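Local coordinates for putative hemin storage protein (Bordetella bronchiseptica, PDB 6AU1) that cleaves deacetylated poly-beta-1,6-N-acetylglucosamine, a biofilm polysaccharide, through the glycoside hydrolase domain that this chain comprises, at residues 138-149 with 212-223. Sequence-based numbering, arbitrary orientation.
Sequences HRVISEIYEDLA and FTMHLRHIVSGY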
loop_
_atom_site.group_PDB
_atom_site.type_symbol
_atom_site.label_atom_id
_atom_site.label_comp_id
_atom_site.label_asym_id
_atom_site.label_seq_id
_atom_site.Cartn_x
_atom_site.Cartn_y
_atom_site.Cartn_z
ATOM N N HIS A 138 -6.020 -17.948 0.635
ATOM C CA HIS A 138 -7.051 -17.086 0.052
ATOM C C HIS A 138 -8.178 -16.835 1.063
ATOM O O HIS A 138 -8.605 -15.687 1.283
ATOM C CB HIS A 138 -7.579 -17.746 -1.223
ATOM C CG HIS A 138 -8.405 -16.857 -2.097
ATOM N ND1 HIS A 138 -9.725 -16.562 -1.825
ATOM C CD2 HIS A 138 -8.117 -16.256 -3.275
ATOM C CE1 HIS A 138 -10.203 -15.784 -2.783
ATOM N NE2 HIS A 138 -9.252 -15.596 -3.681
ATOM N N ARG A 139 -8.638 -17.907 1.701
ATOM C CA ARG A 139 -9.736 -17.800 2.656
ATOM C C ARG A 139 -9.313 -17.050 3.914
ATOM O O ARG A 139 -10.066 -16.224 4.430
ATOM C CB ARG A 139 -10.264 -19.184 3.046
ATOM C CG ARG A 139 -11.486 -19.126 3.966
ATOM C CD ARG A 139 -11.945 -20.523 4.366
ATOM N NE ARG A 139 -10.986 -21.167 5.263
ATOM C CZ ARG A 139 -10.117 -22.103 4.893
ATOM N NH1 ARG A 139 -10.085 -22.528 3.635
ATOM N NH2 ARG A 139 -9.283 -22.620 5.787
ATOM N N VAL A 140 -8.115 -17.346 4.414
ATOM C CA VAL A 140 -7.658 -16.723 5.653
ATOM C C VAL A 140 -7.507 -15.210 5.456
ATOM O O VAL A 140 -7.972 -14.431 6.295
ATOM C CB VAL A 140 -6.330 -17.342 6.150
ATOM C CG1 VAL A 140 -5.676 -16.446 7.208
ATOM C CG2 VAL A 140 -6.584 -18.737 6.702
ATOM N N ILE A 141 -6.908 -14.792 4.343
ATOM C CA ILE A 141 -6.792 -13.360 4.060
ATOM C C ILE A 141 -8.181 -12.733 3.948
ATOM O O ILE A 141 -8.443 -11.652 4.478
ATOM C CB ILE A 141 -5.992 -13.097 2.768
ATOM C CG1 ILE A 141 -4.544 -13.564 2.951
ATOM C CG2 ILE A 141 -6.015 -11.617 2.421
ATOM C CD1 ILE A 141 -3.761 -13.643 1.626
ATOM N N SER A 142 -9.070 -13.421 3.247
ATOM C CA SER A 142 -10.447 -12.950 3.106
ATOM C C SER A 142 -11.114 -12.728 4.463
ATOM O O SER A 142 -11.851 -11.753 4.661
ATOM C CB SER A 142 -11.249 -13.946 2.274
ATOM O OG SER A 142 -10.721 -14.005 0.952
ATOM N N GLU A 143 -10.845 -13.631 5.400
ATOM C CA GLU A 143 -11.476 -13.556 6.711
ATOM C C GLU A 143 -10.871 -12.443 7.558
ATOM O O GLU A 143 -11.565 -11.816 8.366
ATOM C CB GLU A 143 -11.376 -14.907 7.419
ATOM C CG GLU A 143 -12.360 -15.933 6.825
ATOM C CD GLU A 143 -12.179 -17.331 7.369
ATOM O OE1 GLU A 143 -11.247 -17.548 8.164
ATOM O OE2 GLU A 143 -12.973 -18.220 6.991
ATOM N N ILE A 144 -9.584 -12.185 7.366
ATOM C CA ILE A 144 -8.948 -11.067 8.057
ATOM C C ILE A 144 -9.575 -9.745 7.596
ATOM O O ILE A 144 -9.867 -8.869 8.419
ATOM C CB ILE A 144 -7.410 -11.073 7.833
ATOM C CG1 ILE A 144 -6.798 -12.292 8.539
ATOM C CG2 ILE A 144 -6.769 -9.781 8.362
ATOM C CD1 ILE A 144 -5.327 -12.536 8.179
ATOM N N TYR A 145 -9.806 -9.613 6.291
ATOM C CA TYR A 145 -10.471 -8.421 5.761
ATOM C C TYR A 145 -11.909 -8.326 6.260
ATOM O O TYR A 145 -12.387 -7.231 6.570
ATOM C CB TYR A 145 -10.426 -8.415 4.227
ATOM C CG TYR A 145 -9.179 -7.749 3.672
ATOM C CD1 TYR A 145 -7.954 -8.410 3.656
ATOM C CD2 TYR A 145 -9.232 -6.461 3.158
ATOM C CE1 TYR A 145 -6.803 -7.789 3.143
ATOM C CE2 TYR A 145 -8.101 -5.834 2.654
ATOM C CZ TYR A 145 -6.893 -6.494 2.649
ATOM O OH TYR A 145 -5.783 -5.843 2.137
ATOM N N GLU A 146 -12.598 -9.463 6.355
ATOM C CA GLU A 146 -13.960 -9.466 6.882
ATOM C C GLU A 146 -13.968 -8.970 8.327
ATOM O O GLU A 146 -14.825 -8.168 8.723
ATOM C CB GLU A 146 -14.572 -10.863 6.801
ATOM C CG GLU A 146 -15.967 -10.965 7.394
ATOM C CD GLU A 146 -16.586 -12.350 7.206
ATOM O OE1 GLU A 146 -15.839 -13.331 7.050
ATOM O OE2 GLU A 146 -17.823 -12.459 7.207
ATOM N N ASP A 147 -12.994 -9.438 9.103
ATOM C CA ASP A 147 -12.902 -9.068 10.517
ATOM C C ASP A 147 -12.566 -7.584 10.689
ATOM O O ASP A 147 -13.096 -6.927 11.591
ATOM C CB ASP A 147 -11.858 -9.940 11.237
ATOM C CG ASP A 147 -12.314 -11.387 11.412
ATOM O OD1 ASP A 147 -13.520 -11.665 11.223
ATOM O OD2 ASP A 147 -11.472 -12.246 11.755
ATOM N N LEU A 148 -11.705 -7.055 9.822
ATOM C CA LEU A 148 -11.465 -5.611 9.794
ATOM C C LEU A 148 -12.768 -4.848 9.577
ATOM O O LEU A 148 -13.055 -3.866 10.270
ATOM C CB LEU A 148 -10.467 -5.247 8.690
ATOM C CG LEU A 148 -10.317 -3.750 8.406
ATOM C CD1 LEU A 148 -9.691 -3.031 9.596
ATOM C CD2 LEU A 148 -9.537 -3.504 7.106
ATOM N N ALA A 149 -13.560 -5.305 8.612
ATOM C CA ALA A 149 -14.806 -4.619 8.272
ATOM C C ALA A 149 -15.804 -4.667 9.430
ATOM O O ALA A 149 -16.587 -3.736 9.624
ATOM C CB ALA A 149 -15.411 -5.220 7.016
ATOM N N PHE A 212 -7.876 -10.445 -7.026
ATOM C CA PHE A 212 -7.883 -10.819 -5.613
ATOM C C PHE A 212 -8.245 -9.611 -4.761
ATOM O O PHE A 212 -9.075 -9.723 -3.841
ATOM C CB PHE A 212 -6.527 -11.391 -5.182
ATOM C CG PHE A 212 -6.486 -11.832 -3.745
ATOM C CD1 PHE A 212 -7.437 -12.713 -3.246
ATOM C CD2 PHE A 212 -5.496 -11.363 -2.893
ATOM C CE1 PHE A 212 -7.394 -13.124 -1.916
ATOM C CE2 PHE A 212 -5.440 -11.767 -1.563
ATOM C CZ PHE A 212 -6.388 -12.650 -1.073
ATOM N N THR A 213 -7.653 -8.453 -5.062
ATOM C CA THR A 213 -8.007 -7.259 -4.286
ATOM C C THR A 213 -9.457 -6.854 -4.528
ATOM O O THR A 213 -10.082 -6.283 -3.648
ATOM C CB THR A 213 -7.089 -6.047 -4.570
ATOM O OG1 THR A 213 -7.235 -5.611 -5.928
ATOM C CG2 THR A 213 -5.619 -6.387 -4.247
ATOM N N MET A 214 -10.009 -7.158 -5.702
ATOM C CA MET A 214 -11.425 -6.841 -5.943
ATOM C C MET A 214 -12.325 -7.761 -5.120
ATOM O O MET A 214 -13.403 -7.356 -4.696
ATOM C CB MET A 214 -11.770 -6.955 -7.423
ATOM C CG MET A 214 -11.076 -5.923 -8.310
ATOM S SD MET A 214 -11.526 -4.220 -7.885
ATOM C CE MET A 214 -10.070 -3.714 -6.978
ATOM N N HIS A 215 -11.879 -9.000 -4.906
ATOM C CA HIS A 215 -12.567 -9.937 -4.012
ATOM C C HIS A 215 -12.584 -9.391 -2.583
ATOM O O HIS A 215 -13.629 -9.394 -1.927
ATOM C CB HIS A 215 -11.887 -11.316 -4.065
ATOM C CG HIS A 215 -12.348 -12.281 -3.009
ATOM N ND1 HIS A 215 -13.573 -12.911 -3.053
ATOM C CD2 HIS A 215 -11.726 -12.749 -1.897
ATOM C CE1 HIS A 215 -13.694 -13.710 -2.006
ATOM N NE2 HIS A 215 -12.584 -13.633 -1.293
ATOM N N LEU A 216 -11.432 -8.909 -2.119
ATOM C CA LEU A 216 -11.318 -8.325 -0.775
ATOM C C LEU A 216 -12.194 -7.083 -0.647
ATOM O O LEU A 216 -12.871 -6.884 0.365
ATOM C CB LEU A 216 -9.861 -7.980 -0.457
ATOM C CG LEU A 216 -8.916 -9.190 -0.488
ATOM C CD1 LEU A 216 -7.474 -8.751 -0.316
ATOM C CD2 LEU A 216 -9.327 -10.206 0.594
ATOM N N ARG A 217 -12.178 -6.242 -1.675
ATOM C CA ARG A 217 -13.080 -5.090 -1.702
ATOM C C ARG A 217 -14.537 -5.500 -1.515
ATOM O O ARG A 217 -15.283 -4.872 -0.750
ATOM C CB ARG A 217 -12.934 -4.334 -3.021
ATOM C CG ARG A 217 -13.904 -3.171 -3.150
ATOM C CD ARG A 217 -14.000 -2.712 -4.584
ATOM N NE ARG A 217 -14.402 -1.314 -4.637
ATOM C CZ ARG A 217 -14.516 -0.612 -5.756
ATOM N NH1 ARG A 217 -14.266 -1.185 -6.927
ATOM N NH2 ARG A 217 -14.876 0.665 -5.700
ATOM N N HIS A 218 -14.940 -6.551 -2.223
ATOM C CA HIS A 218 -16.329 -7.005 -2.196
ATOM C C HIS A 218 -16.706 -7.464 -0.786
ATOM O O HIS A 218 -17.805 -7.189 -0.296
ATOM C CB HIS A 218 -16.546 -8.132 -3.213
ATOM C CG HIS A 218 -17.961 -8.619 -3.287
ATOM N ND1 HIS A 218 -18.346 -9.863 -2.836
ATOM C CD2 HIS A 218 -19.085 -8.024 -3.750
ATOM C CE1 HIS A 218 -19.646 -10.015 -3.020
ATOM N NE2 HIS A 218 -20.117 -8.913 -3.574
ATOM N N ILE A 219 -15.786 -8.166 -0.136
ATOM C CA ILE A 219 -16.013 -8.614 1.234
ATOM C C ILE A 219 -16.228 -7.440 2.189
ATOM O O ILE A 219 -17.193 -7.415 2.961
ATOM C CB ILE A 219 -14.841 -9.468 1.722
ATOM C CG1 ILE A 219 -14.902 -10.836 1.051
ATOM C CG2 ILE A 219 -14.877 -9.618 3.240
ATOM C CD1 ILE A 219 -13.657 -11.629 1.216
ATOM N N VAL A 220 -15.344 -6.453 2.112
ATOM C CA VAL A 220 -15.417 -5.306 3.015
ATOM C C VAL A 220 -16.652 -4.457 2.744
ATOM O O VAL A 220 -17.348 -4.050 3.676
ATOM C CB VAL A 220 -14.150 -4.440 2.906
ATOM C CG1 VAL A 220 -14.302 -3.129 3.692
ATOM C CG2 VAL A 220 -12.954 -5.221 3.418
ATOM N N SER A 221 -16.937 -4.210 1.470
ATOM C CA SER A 221 -18.066 -3.355 1.105
ATOM C C SER A 221 -19.393 -3.956 1.553
ATOM O O SER A 221 -20.329 -3.230 1.899
ATOM C CB SER A 221 -18.088 -3.109 -0.403
ATOM O OG SER A 221 -18.548 -4.255 -1.087
ATOM N N GLY A 222 -19.474 -5.283 1.541
ATOM C CA GLY A 222 -20.663 -5.968 2.007
ATOM C C GLY A 222 -20.884 -5.734 3.489
ATOM O O GLY A 222 -22.019 -5.589 3.943
ATOM N N TYR A 223 -19.790 -5.682 4.242
ATOM C CA TYR A 223 -19.853 -5.541 5.693
ATOM C C TYR A 223 -19.909 -4.100 6.170
ATOM O O TYR A 223 -20.438 -3.817 7.243
ATOM C CB TYR A 223 -18.661 -6.231 6.337
ATOM C CG TYR A 223 -19.003 -7.579 6.883
ATOM C CD1 TYR A 223 -19.507 -7.716 8.169
ATOM C CD2 TYR A 223 -18.845 -8.718 6.112
ATOM C CE1 TYR A 223 -19.833 -8.951 8.672
ATOM C CE2 TYR A 223 -19.174 -9.954 6.605
ATOM C CZ TYR A 223 -19.660 -10.070 7.886
ATOM O OH TYR A 223 -19.982 -11.311 8.382
#
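In the TIM-barrel-like glycoside hydrolase domain, two neighbouring outer helices, 135-151 and 195-223, pack side by side against the parallel strands; in this example segments 138-149 and 212-223 run in roughly the same direction, crossing at -29° with their axes 8.5 Å apart. Tyr-145 and Leu-216 meet on the barrel-facing side. Leu-216 lays CD1 over one face of the Tyr-145 ring, a CH-pi contact 3.9 Å from the centroid, while Val-220 CG2 comes to the ring edge near its plane. Both Tyr-145 and Leu-216 also touch Phe-159 of strand 156-159, and the tyrosine hydroxyl hydrogen-bonds to Pro-95 O, which ties its far end down. At the N-terminal end, His-138, Phe-212 and His-215 form an aromatic cluster with inclined planes. Phe-212 CE1 lies over one face of His-138, whose CE1 in turn sits over a face of His-215, 3.5 Å from CD2 of that ring. Ile-141 CG2 meets Phe-212 CZ at 3.7 Å. With its CG anti to the backbone N (chi1 169°), His-215 reaches across to give NE2-H to Ser-142 OG at 2.9 Å, the oxygen lying in the imidazole plane. Ser-142 OG in turn donates a hydrogen bond to His-138 O (2.7 Å), which also accepts the backbone N-H of Ser-142 from the opposite face of its carbonyl plane. Beside it Ile-219 CD1 presses on Ser-142 CB. Toward the C-terminal end, Ala-149 CB abuts Tyr-223 CB, and Glu-146, whose OE1 pairs with Arg-66, extends OE2 to a weak hydrogen bond from the poorly ordered Tyr-223 OH, 2.7 Å away.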